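Local coordinates for protein vestitone reductase (PDB 2P4H) that catalyses the stereospecific NADPH-dependent reduction of (3R)-vestitone to the isoflavanol DMI, the penultimate step in making the alfalfa phytoalexin medicarpin, at residues G74-H80 with T116-Y122; S15-K19 with F44-L48; A104-K109 with A170-G175; S127-N132 with D143-V147. One frame throughout, in Å; residues are numbered along the deposited sequence.

Contacts 1 and 3 are largely buried and share the same region: contact 1 pairs two central strands of the parallel Rossmann sheet, and contact 3 packs two helices on one face of it, with I107 of helix 95-111 lying on I78 and H80. Contact 2, partly buried, belongs to the other face, where I17 of helix 12-23 touches F79 of contact 1. Contact 4, likewise partly buried, joins two loops about 32 Å, centre to centre, from contact 2, and reaches contact 3 through W144 and L172. The chemistry follows the setting: backbone ladder plus packing in contact 1, packing without hydrogen bonds across in contacts 2 and 3, and hydrogen bonds centred on one serine in contact 4.

Contact 1 (G74-H80 with T116-Y122); sequences GCVGIFH and TVKRFIY
The T116 hydroxyl donates to C75 O, OG1 to O 2.7 Å, from above the carbonyl plane, and a water links the same OG1 to G74 N. K118 N then bonds V76 O at 2.8 Å, almost straight at the hydrogen (171°). I78 is bonded through both backbone N and O: N donates to R119 O at 3.2 Å, and O accepts I121 N at 2.8 Å. H80 N to I121 O, also 2.8 Å, carries the ladder on, and H80 bonds T123 next. The bonds of I78 and H80 make strands 77-80 and 119-125 parallel neighbours in the Rossmann sheet, joined through helix 95-111 as a beta-alpha-beta crossover. On the face turned to that helix, F120 has CG anti to its backbone N (chi1 -179°), which carries the ring beside the neighbouring strand: CE2 meets I78 CG2 at 3.7 Å and CZ meets H80 CB at 3.7 Å. A serine in place of F120 would probably leave I78, H80 and L108 of the helix without their shared aromatic partner. V117 CG2 touches I78 CD1 nearby. On the other face F79 and I121 lie side by side, CE1 to CD1 3.6 Å, next to H234 of helix 227-239.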
# COMPACT_ATOMS: atom_id res chain seq x y z
N GLY A 74 -8.98 22.58 -5.28
CA GLY A 74 -7.85 22.94 -6.11
C GLY A 74 -6.81 21.86 -6.37
O GLY A 74 -5.78 22.13 -7.00
N CYS A 75 -7.07 20.64 -5.91
CA CYS A 75 -6.13 19.54 -6.11
C CYS A 75 -6.21 18.89 -7.48
O CYS A 75 -7.29 18.75 -8.05
CB CYS A 75 -6.33 18.48 -5.02
SG CYS A 75 -5.81 19.00 -3.38
N VAL A 76 -5.06 18.47 -8.00
CA VAL A 76 -5.00 17.82 -9.30
C VAL A 76 -5.10 16.31 -9.12
O VAL A 76 -5.38 15.57 -10.06
CB VAL A 76 -3.69 18.16 -10.05
CG1 VAL A 76 -3.61 19.65 -10.30
CG2 VAL A 76 -2.49 17.70 -9.23
N GLY A 77 -4.87 15.85 -7.89
CA GLY A 77 -4.96 14.43 -7.62
C GLY A 77 -5.31 14.13 -6.18
O GLY A 77 -5.10 14.96 -5.29
N ILE A 78 -5.88 12.95 -5.96
CA ILE A 78 -6.25 12.49 -4.63
C ILE A 78 -5.71 11.08 -4.49
O ILE A 78 -6.01 10.20 -5.31
CB ILE A 78 -7.79 12.44 -4.43
CG1 ILE A 78 -8.38 13.85 -4.49
CG2 ILE A 78 -8.11 11.79 -3.08
CD1 ILE A 78 -9.91 13.86 -4.50
N PHE A 79 -4.88 10.86 -3.47
CA PHE A 79 -4.31 9.55 -3.19
C PHE A 79 -4.95 9.10 -1.89
O PHE A 79 -4.59 9.57 -0.80
CB PHE A 79 -2.79 9.62 -3.02
CG PHE A 79 -2.04 10.06 -4.25
CD1 PHE A 79 -2.66 10.14 -5.50
CD2 PHE A 79 -0.68 10.37 -4.17
CE1 PHE A 79 -1.95 10.52 -6.63
CE2 PHE A 79 0.04 10.76 -5.30
CZ PHE A 79 -0.59 10.84 -6.53
N HIS A 80 -5.92 8.19 -1.99
CA HIS A 80 -6.63 7.70 -0.82
C HIS A 80 -5.96 6.44 -0.29
O HIS A 80 -6.21 5.33 -0.79
CB HIS A 80 -8.09 7.42 -1.18
CG HIS A 80 -8.96 7.19 0.01
ND1 HIS A 80 -10.21 6.62 -0.06
CD2 HIS A 80 -8.76 7.48 1.32
CE1 HIS A 80 -10.74 6.55 1.15
NE2 HIS A 80 -9.88 7.07 2.00
N THR A 116 -10.85 20.23 -10.76
CA THR A 116 -9.41 20.07 -10.95
C THR A 116 -8.79 18.67 -10.82
O THR A 116 -7.72 18.42 -11.38
CB THR A 116 -8.65 20.99 -9.99
OG1 THR A 116 -9.08 20.74 -8.65
CG2 THR A 116 -8.92 22.45 -10.33
N VAL A 117 -9.43 17.77 -10.08
CA VAL A 117 -8.86 16.43 -9.91
C VAL A 117 -8.85 15.64 -11.21
O VAL A 117 -9.90 15.40 -11.82
CB VAL A 117 -9.62 15.63 -8.83
CG1 VAL A 117 -9.09 14.20 -8.77
CG2 VAL A 117 -9.46 16.30 -7.47
N LYS A 118 -7.66 15.22 -11.64
CA LYS A 118 -7.53 14.45 -12.88
C LYS A 118 -7.43 12.95 -12.63
O LYS A 118 -7.68 12.14 -13.52
CB LYS A 118 -6.34 14.94 -13.71
CG LYS A 118 -4.99 14.89 -13.03
CD LYS A 118 -3.92 15.46 -13.96
CE LYS A 118 -2.53 15.40 -13.35
NZ LYS A 118 -1.51 15.95 -14.29
N ARG A 119 -7.04 12.57 -11.41
CA ARG A 119 -6.95 11.15 -11.08
C ARG A 119 -7.14 10.92 -9.58
O ARG A 119 -6.60 11.65 -8.75
CB ARG A 119 -5.61 10.55 -11.50
CG ARG A 119 -5.59 9.02 -11.44
CD ARG A 119 -6.14 8.38 -12.71
NE ARG A 119 -5.06 8.17 -13.68
CZ ARG A 119 -5.17 7.48 -14.81
NH1 ARG A 119 -6.33 6.92 -15.15
NH2 ARG A 119 -4.11 7.31 -15.58
N PHE A 120 -7.92 9.89 -9.26
CA PHE A 120 -8.18 9.47 -7.89
C PHE A 120 -7.53 8.10 -7.79
O PHE A 120 -7.91 7.18 -8.52
CB PHE A 120 -9.69 9.37 -7.64
CG PHE A 120 -10.06 8.97 -6.23
CD1 PHE A 120 -9.95 7.64 -5.82
CD2 PHE A 120 -10.51 9.92 -5.32
CE1 PHE A 120 -10.29 7.27 -4.52
CE2 PHE A 120 -10.85 9.55 -4.02
CZ PHE A 120 -10.74 8.23 -3.62
N ILE A 121 -6.54 7.97 -6.92
CA ILE A 121 -5.84 6.69 -6.78
C ILE A 121 -6.11 6.08 -5.42
O ILE A 121 -5.81 6.67 -4.37
CB ILE A 121 -4.32 6.87 -6.98
CG1 ILE A 121 -4.07 7.53 -8.34
CG2 ILE A 121 -3.63 5.51 -6.93
CD1 ILE A 121 -2.60 7.68 -8.71
N TYR A 122 -6.70 4.89 -5.45
CA TYR A 122 -7.06 4.17 -4.24
C TYR A 122 -6.08 3.04 -3.95
O TYR A 122 -5.77 2.24 -4.83
CB TYR A 122 -8.47 3.58 -4.38
CG TYR A 122 -8.95 2.89 -3.13
CD1 TYR A 122 -9.27 3.63 -1.99
CD2 TYR A 122 -9.03 1.50 -3.06
CE1 TYR A 122 -9.68 3.00 -0.82
CE2 TYR A 122 -9.44 0.86 -1.88
CZ TYR A 122 -9.76 1.63 -0.77
OH TYR A 122 -10.14 1.03 0.41
O HOH W 1 -10.96 22.35 -7.28

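Contact 2 (S15-K19 with F44-L48); sequences SWIIK and FLTNL
S15 meets F44 and L45 through its CB, which sits at the edge of the F44 ring, in its plane, 3.8 Å from CE1, and 3.7 Å from L45 CD2. F44 CG stands between its backbone N and carbonyl carbon (chi1 69°), and this turn swings the ring's CE1 edge to the serine. The serine hydroxyl bonds back to G11 O, in the turn just before its helix, leaving the carbon to pack against the 44-48 segment.

The remaining touches are aliphatic. L48 directs CD1 at the helix, where it lies 3.9 Å from K19 CA and 4.1 Å from I18 CG2; the I18 and L48 side chains cross at about a right angle. I18 reaches L45 as well, CD1 to CD2 at 4.2 Å. Helix 12-23 is the first helix of the Rossmann fold, following the glycine-rich turn whose residues G8 to G14 are predicted to bind NADP(+), and I18 packs against that turn. The short helix 43-46 and the residues after it lie along the flank of the presumed dinucleotide-binding helix, and L55 of strand 55-57 touches both I18 and L45.

The polar part is confined to each side of the contact. L48 N bonds L45 O at 3.0 Å in a local turn. K19 offers this contact its CA and CB, while its chain, straight as far as CE and then bent (chi4 -66°), sets CD 3.7 Å above one face of the W16 ring, toward its rim, and its NZ forms a salt bridge with E23.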
# COMPACT_ATOMS: atom_id res chain seq x y z
N SER A 15 2.76 8.65 4.63
CA SER A 15 3.86 9.55 4.93
C SER A 15 4.97 9.45 3.89
O SER A 15 5.59 10.45 3.54
CB SER A 15 4.40 9.31 6.34
OG SER A 15 4.90 7.99 6.52
N TRP A 16 5.24 8.24 3.39
CA TRP A 16 6.28 8.11 2.38
C TRP A 16 5.85 8.80 1.10
O TRP A 16 6.66 9.44 0.42
CB TRP A 16 6.61 6.64 2.09
CG TRP A 16 7.85 6.53 1.27
CD1 TRP A 16 7.93 6.44 -0.09
CD2 TRP A 16 9.19 6.66 1.74
NE1 TRP A 16 9.25 6.52 -0.49
CE2 TRP A 16 10.04 6.65 0.62
CE3 TRP A 16 9.76 6.78 3.02
CZ2 TRP A 16 11.43 6.76 0.72
CZ3 TRP A 16 11.14 6.90 3.13
CH2 TRP A 16 11.96 6.88 1.99
N ILE A 17 4.58 8.68 0.75
CA ILE A 17 4.06 9.32 -0.45
C ILE A 17 4.14 10.85 -0.31
O ILE A 17 4.43 11.54 -1.29
CB ILE A 17 2.61 8.86 -0.73
CG1 ILE A 17 2.65 7.43 -1.30
CG2 ILE A 17 1.91 9.81 -1.69
CD1 ILE A 17 1.28 6.84 -1.61
N ILE A 18 3.89 11.37 0.89
CA ILE A 18 3.98 12.82 1.09
C ILE A 18 5.43 13.25 0.87
O ILE A 18 5.70 14.25 0.20
CB ILE A 18 3.53 13.21 2.52
CG1 ILE A 18 2.01 13.05 2.64
CG2 ILE A 18 3.95 14.65 2.84
CD1 ILE A 18 1.45 13.35 4.00
N LYS A 19 6.36 12.48 1.43
CA LYS A 19 7.79 12.75 1.27
C LYS A 19 8.13 12.81 -0.22
O LYS A 19 8.77 13.75 -0.70
CB LYS A 19 8.60 11.65 1.96
CG LYS A 19 10.10 11.69 1.73
CD LYS A 19 10.77 10.53 2.45
CE LYS A 19 12.27 10.48 2.19
NZ LYS A 19 12.60 10.19 0.77
N PHE A 44 7.65 14.44 12.13
CA PHE A 44 8.32 13.67 11.10
C PHE A 44 7.80 14.03 9.71
O PHE A 44 8.41 13.70 8.70
CB PHE A 44 8.19 12.16 11.37
CG PHE A 44 6.80 11.62 11.20
CD1 PHE A 44 6.39 11.08 9.98
CD2 PHE A 44 5.90 11.63 12.26
CE1 PHE A 44 5.12 10.55 9.82
CE2 PHE A 44 4.62 11.11 12.11
CZ PHE A 44 4.23 10.56 10.89
N LEU A 45 6.66 14.73 9.68
CA LEU A 45 6.08 15.18 8.42
C LEU A 45 6.45 16.64 8.16
O LEU A 45 6.91 16.99 7.08
CB LEU A 45 4.56 15.04 8.43
CG LEU A 45 3.95 13.63 8.31
CD1 LEU A 45 2.43 13.73 8.34
CD2 LEU A 45 4.42 12.98 7.01
N THR A 46 6.24 17.48 9.17
CA THR A 46 6.54 18.91 9.03
C THR A 46 8.03 19.19 8.88
O THR A 46 8.41 20.28 8.43
CB THR A 46 5.99 19.72 10.22
OG1 THR A 46 6.52 19.21 11.45
CG2 THR A 46 4.47 19.62 10.27
N ASN A 47 8.87 18.23 9.25
CA ASN A 47 10.31 18.40 9.12
C ASN A 47 10.81 17.92 7.76
O ASN A 47 11.98 18.12 7.42
CB ASN A 47 11.05 17.63 10.23
CG ASN A 47 10.90 18.29 11.59
OD1 ASN A 47 11.12 19.50 11.73
ND2 ASN A 47 10.54 17.51 12.60
N LEU A 48 9.93 17.30 6.98
CA LEU A 48 10.31 16.83 5.66
C LEU A 48 10.65 18.02 4.78
O LEU A 48 10.01 19.07 4.86
CB LEU A 48 9.16 16.04 5.01
CG LEU A 48 8.73 14.71 5.63
CD1 LEU A 48 7.52 14.18 4.87
CD2 LEU A 48 9.87 13.70 5.57

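Contact 3 (A104-K109 with A170-G175); sequences ALGILK and AVLEFG
F174 and L108 make the tightest touch, with L108 CD2 3.5 Å from CD2 of the ring; the two side chains overlap side by side, running opposite ways. K109 crosses the same ring at about a right angle, laying CG 3.6 Å from CZ. L105 supplies the third neighbour, its CD2 3.8 Å from F174 CB. The ring is held by three residues of helix 95-111. With chi1 at -173° the ring of F174 stands out from its helix, opposite the backbone N, and reaches helix 95-111.

L105 CD2 also rests over the backbone of the helix opposite, 3.6 Å from A170 O, an oxygen already bonded to F174 N. Beyond it, V171 uses both branches: CG2 lies 3.9 Å from A104 CB, and CG1 is 4.1 Å from L108 CD2. The small A104 side chain, turned toward the valine, probably helps the helices to come near; the closest CA pair is L105 and V171, at 6.2 Å.

The two segments run in nearly the same direction, their axes 9.9 Å apart at closest approach and crossing at -25°. Both helices cover one face of the Rossmann sheet: L108 reaches F120 and V182, V171 reaches Y122 and V182, and A104 reaches Y122. I107 touches I78 and H80 instead. The contact is therefore a continuation of the hydrophobic layer between sheet and helices.

With no hydrogen bond or salt bridge across it, the pairing rests on apolar packing, round the F174 ring and between A104, L108 and V171, and K109 contributes through the carbon part of its chain.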
# COMPACT_ATOMS: atom_id res chain seq x y z
N ALA A 104 -14.17 4.09 2.40
CA ALA A 104 -13.52 4.02 1.09
C ALA A 104 -14.10 5.08 0.17
O ALA A 104 -13.37 5.70 -0.61
CB ALA A 104 -13.74 2.64 0.48
N LEU A 105 -15.40 5.32 0.28
CA LEU A 105 -16.09 6.27 -0.59
C LEU A 105 -16.19 7.73 -0.15
O LEU A 105 -16.44 8.59 -0.99
CB LEU A 105 -17.51 5.78 -0.89
CG LEU A 105 -17.65 4.42 -1.58
CD1 LEU A 105 -19.13 4.13 -1.80
CD2 LEU A 105 -16.91 4.43 -2.90
N GLY A 106 -15.99 8.00 1.13
CA GLY A 106 -16.10 9.37 1.63
C GLY A 106 -15.45 10.45 0.78
O GLY A 106 -16.12 11.34 0.24
N ILE A 107 -14.13 10.37 0.66
CA ILE A 107 -13.41 11.37 -0.11
C ILE A 107 -13.68 11.24 -1.62
O ILE A 107 -13.56 12.21 -2.36
CB ILE A 107 -11.90 11.32 0.21
CG1 ILE A 107 -11.18 12.48 -0.47
CG2 ILE A 107 -11.32 9.96 -0.17
CD1 ILE A 107 -9.75 12.67 -0.02
N LEU A 108 -14.05 10.05 -2.08
CA LEU A 108 -14.36 9.86 -3.49
C LEU A 108 -15.67 10.60 -3.82
O LEU A 108 -15.80 11.22 -4.87
CB LEU A 108 -14.48 8.37 -3.83
CG LEU A 108 -14.79 8.00 -5.28
CD1 LEU A 108 -13.72 8.54 -6.22
CD2 LEU A 108 -14.88 6.49 -5.40
N LYS A 109 -16.64 10.53 -2.91
CA LYS A 109 -17.91 11.22 -3.12
C LYS A 109 -17.65 12.73 -3.17
O LYS A 109 -18.28 13.45 -3.95
CB LYS A 109 -18.89 10.89 -1.99
CG LYS A 109 -19.44 9.48 -2.04
CD LYS A 109 -20.27 9.17 -0.80
CE LYS A 109 -20.85 7.77 -0.85
NZ LYS A 109 -21.60 7.45 0.40
N ALA A 170 -16.32 -1.20 -4.18
CA ALA A 170 -17.17 -0.02 -4.05
C ALA A 170 -16.55 1.18 -4.76
O ALA A 170 -17.25 1.94 -5.43
CB ALA A 170 -17.39 0.29 -2.57
N VAL A 171 -15.24 1.35 -4.61
CA VAL A 171 -14.54 2.46 -5.25
C VAL A 171 -14.62 2.37 -6.77
O VAL A 171 -14.93 3.35 -7.45
CB VAL A 171 -13.05 2.48 -4.80
CG1 VAL A 171 -12.25 3.42 -5.68
CG2 VAL A 171 -12.97 2.93 -3.35
N LEU A 172 -14.35 1.19 -7.32
CA LEU A 172 -14.39 1.02 -8.77
C LEU A 172 -15.80 1.27 -9.31
O LEU A 172 -15.97 1.95 -10.33
CB LEU A 172 -13.93 -0.39 -9.14
CG LEU A 172 -12.44 -0.67 -8.89
CD1 LEU A 172 -12.19 -2.17 -8.90
CD2 LEU A 172 -11.61 0.03 -9.96
N GLU A 173 -16.81 0.73 -8.63
CA GLU A 173 -18.18 0.91 -9.07
C GLU A 173 -18.63 2.36 -9.01
O GLU A 173 -19.21 2.88 -9.96
CB GLU A 173 -19.12 0.06 -8.23
CG GLU A 173 -20.57 0.11 -8.68
CD GLU A 173 -20.75 -0.31 -10.13
OE1 GLU A 173 -20.33 -1.43 -10.48
OE2 GLU A 173 -21.32 0.48 -10.91
N PHE A 174 -18.36 3.02 -7.89
CA PHE A 174 -18.75 4.42 -7.73
C PHE A 174 -18.05 5.28 -8.77
O PHE A 174 -18.67 6.15 -9.38
CB PHE A 174 -18.41 4.92 -6.33
CG PHE A 174 -18.93 6.30 -6.04
CD1 PHE A 174 -20.20 6.48 -5.51
CD2 PHE A 174 -18.17 7.42 -6.34
CE1 PHE A 174 -20.71 7.76 -5.28
CE2 PHE A 174 -18.66 8.71 -6.11
CZ PHE A 174 -19.93 8.87 -5.58
N GLY A 175 -16.76 5.05 -8.96
CA GLY A 175 -16.02 5.83 -9.94
C GLY A 175 -16.63 5.72 -11.33
O GLY A 175 -16.77 6.71 -12.04

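Contact 4 (S127-N132 with D143-V147); sequences SAVSFN and DWSDV
S127 presents its carbonyl to the S145 hydroxyl, OG to O 2.7 Å, with the donor above the carbonyl plane. A128 follows with a backbone bond: its O accepts S145 N at 2.9 Å, also from above the plane, while W144 CE3 lies 3.5 Å from the same oxygen. V129 turns CG1 onto the D143 carbonyl, 3.2 Å from its O. F131 contributes at both ends of its backbone: its N donates to S145 OG at 2.9 Å, and its O takes D146 N at 2.8 Å in an almost straight bond (172° at the hydrogen). S145 OG is therefore held twice, giving to one carbonyl and receiving from one amide; chi1 -74° swings it into the curve of the 127-131 backbone, at the edge of the F131 ring. Replacing S145 by an alanine removes the hydroxyl, which is likely to leave S127 O and F131 N without their shared mate and the loop freer to shift. N132 closes the walk with CB 3.3 Å from W144 O. The contact thus ties the loop after strand 119-125 to the one leading into helix 147-153, where D146 is the N-cap and its OD1 takes L149 N. W144 leans on helix 158-177 and forms cation-pi pairs with K169 and R246, the latter from strand 245-248 at the edge of the parallel sheet.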
# COMPACT_ATOMS: atom_id res chain seq x y z
N SER A 127 -4.77 -8.82 -0.35
CA SER A 127 -5.83 -9.55 0.34
C SER A 127 -7.14 -9.46 -0.43
O SER A 127 -8.05 -10.26 -0.22
CB SER A 127 -6.02 -9.01 1.75
OG SER A 127 -6.45 -7.66 1.72
N ALA A 128 -7.24 -8.48 -1.33
CA ALA A 128 -8.45 -8.31 -2.13
C ALA A 128 -8.49 -9.25 -3.34
O ALA A 128 -9.50 -9.31 -4.05
CB ALA A 128 -8.57 -6.85 -2.60
N VAL A 129 -7.41 -9.98 -3.57
CA VAL A 129 -7.35 -10.91 -4.70
C VAL A 129 -6.89 -12.33 -4.34
O VAL A 129 -7.22 -13.28 -5.05
CB VAL A 129 -6.40 -10.41 -5.83
CG1 VAL A 129 -6.84 -9.04 -6.32
CG2 VAL A 129 -4.95 -10.36 -5.33
N SER A 130 -6.15 -12.46 -3.24
CA SER A 130 -5.58 -13.75 -2.84
C SER A 130 -6.47 -14.82 -2.22
O SER A 130 -6.06 -15.98 -2.14
CB SER A 130 -4.39 -13.49 -1.92
OG SER A 130 -3.42 -12.67 -2.56
N PHE A 131 -7.66 -14.46 -1.78
CA PHE A 131 -8.56 -15.43 -1.17
C PHE A 131 -9.71 -15.76 -2.12
O PHE A 131 -10.88 -15.61 -1.76
CB PHE A 131 -9.12 -14.90 0.15
CG PHE A 131 -8.07 -14.63 1.19
CD1 PHE A 131 -7.40 -13.40 1.24
CD2 PHE A 131 -7.75 -15.60 2.14
CE1 PHE A 131 -6.43 -13.16 2.20
CE2 PHE A 131 -6.78 -15.36 3.11
CZ PHE A 131 -6.12 -14.14 3.14
N ASN A 132 -9.37 -16.22 -3.32
CA ASN A 132 -10.37 -16.55 -4.33
C ASN A 132 -10.86 -18.00 -4.30
O ASN A 132 -11.68 -18.39 -5.13
CB ASN A 132 -9.82 -16.23 -5.73
CG ASN A 132 -8.43 -16.79 -5.95
OD1 ASN A 132 -7.45 -16.32 -5.37
ND2 ASN A 132 -8.34 -17.81 -6.80
N ASP A 143 -8.76 -11.18 -11.09
CA ASP A 143 -9.00 -12.01 -9.91
C ASP A 143 -9.47 -11.22 -8.70
O ASP A 143 -9.00 -10.11 -8.44
CB ASP A 143 -7.73 -12.79 -9.56
CG ASP A 143 -7.38 -13.81 -10.61
OD1 ASP A 143 -8.18 -14.75 -10.81
OD2 ASP A 143 -6.31 -13.69 -11.25
N TRP A 144 -10.39 -11.82 -7.95
CA TRP A 144 -10.96 -11.21 -6.75
C TRP A 144 -11.13 -12.23 -5.64
O TRP A 144 -11.43 -13.39 -5.90
CB TRP A 144 -12.35 -10.63 -7.03
CG TRP A 144 -12.38 -9.34 -7.75
CD1 TRP A 144 -12.60 -9.15 -9.09
CD2 TRP A 144 -12.22 -8.03 -7.18
NE1 TRP A 144 -12.60 -7.80 -9.38
CE2 TRP A 144 -12.36 -7.10 -8.23
CE3 TRP A 144 -11.97 -7.57 -5.88
CZ2 TRP A 144 -12.27 -5.72 -8.02
CZ3 TRP A 144 -11.87 -6.19 -5.67
CH2 TRP A 144 -12.03 -5.29 -6.74
N SER A 145 -10.96 -11.78 -4.40
CA SER A 145 -11.17 -12.66 -3.26
C SER A 145 -12.68 -12.91 -3.17
O SER A 145 -13.48 -12.08 -3.61
CB SER A 145 -10.68 -11.99 -1.97
OG SER A 145 -9.27 -12.00 -1.91
N ASP A 146 -13.05 -14.05 -2.60
CA ASP A 146 -14.45 -14.45 -2.45
C ASP A 146 -14.90 -14.09 -1.03
O ASP A 146 -14.53 -14.75 -0.07
CB ASP A 146 -14.56 -15.96 -2.66
CG ASP A 146 -16.00 -16.44 -2.73
OD1 ASP A 146 -16.83 -15.97 -1.93
OD2 ASP A 146 -16.29 -17.31 -3.58
N VAL A 147 -15.71 -13.03 -0.92
CA VAL A 147 -16.19 -12.58 0.38
C VAL A 147 -17.03 -13.62 1.12
O VAL A 147 -16.91 -13.77 2.34
CB VAL A 147 -17.00 -11.27 0.25
CG1 VAL A 147 -17.61 -10.88 1.59
CG2 VAL A 147 -16.09 -10.16 -0.25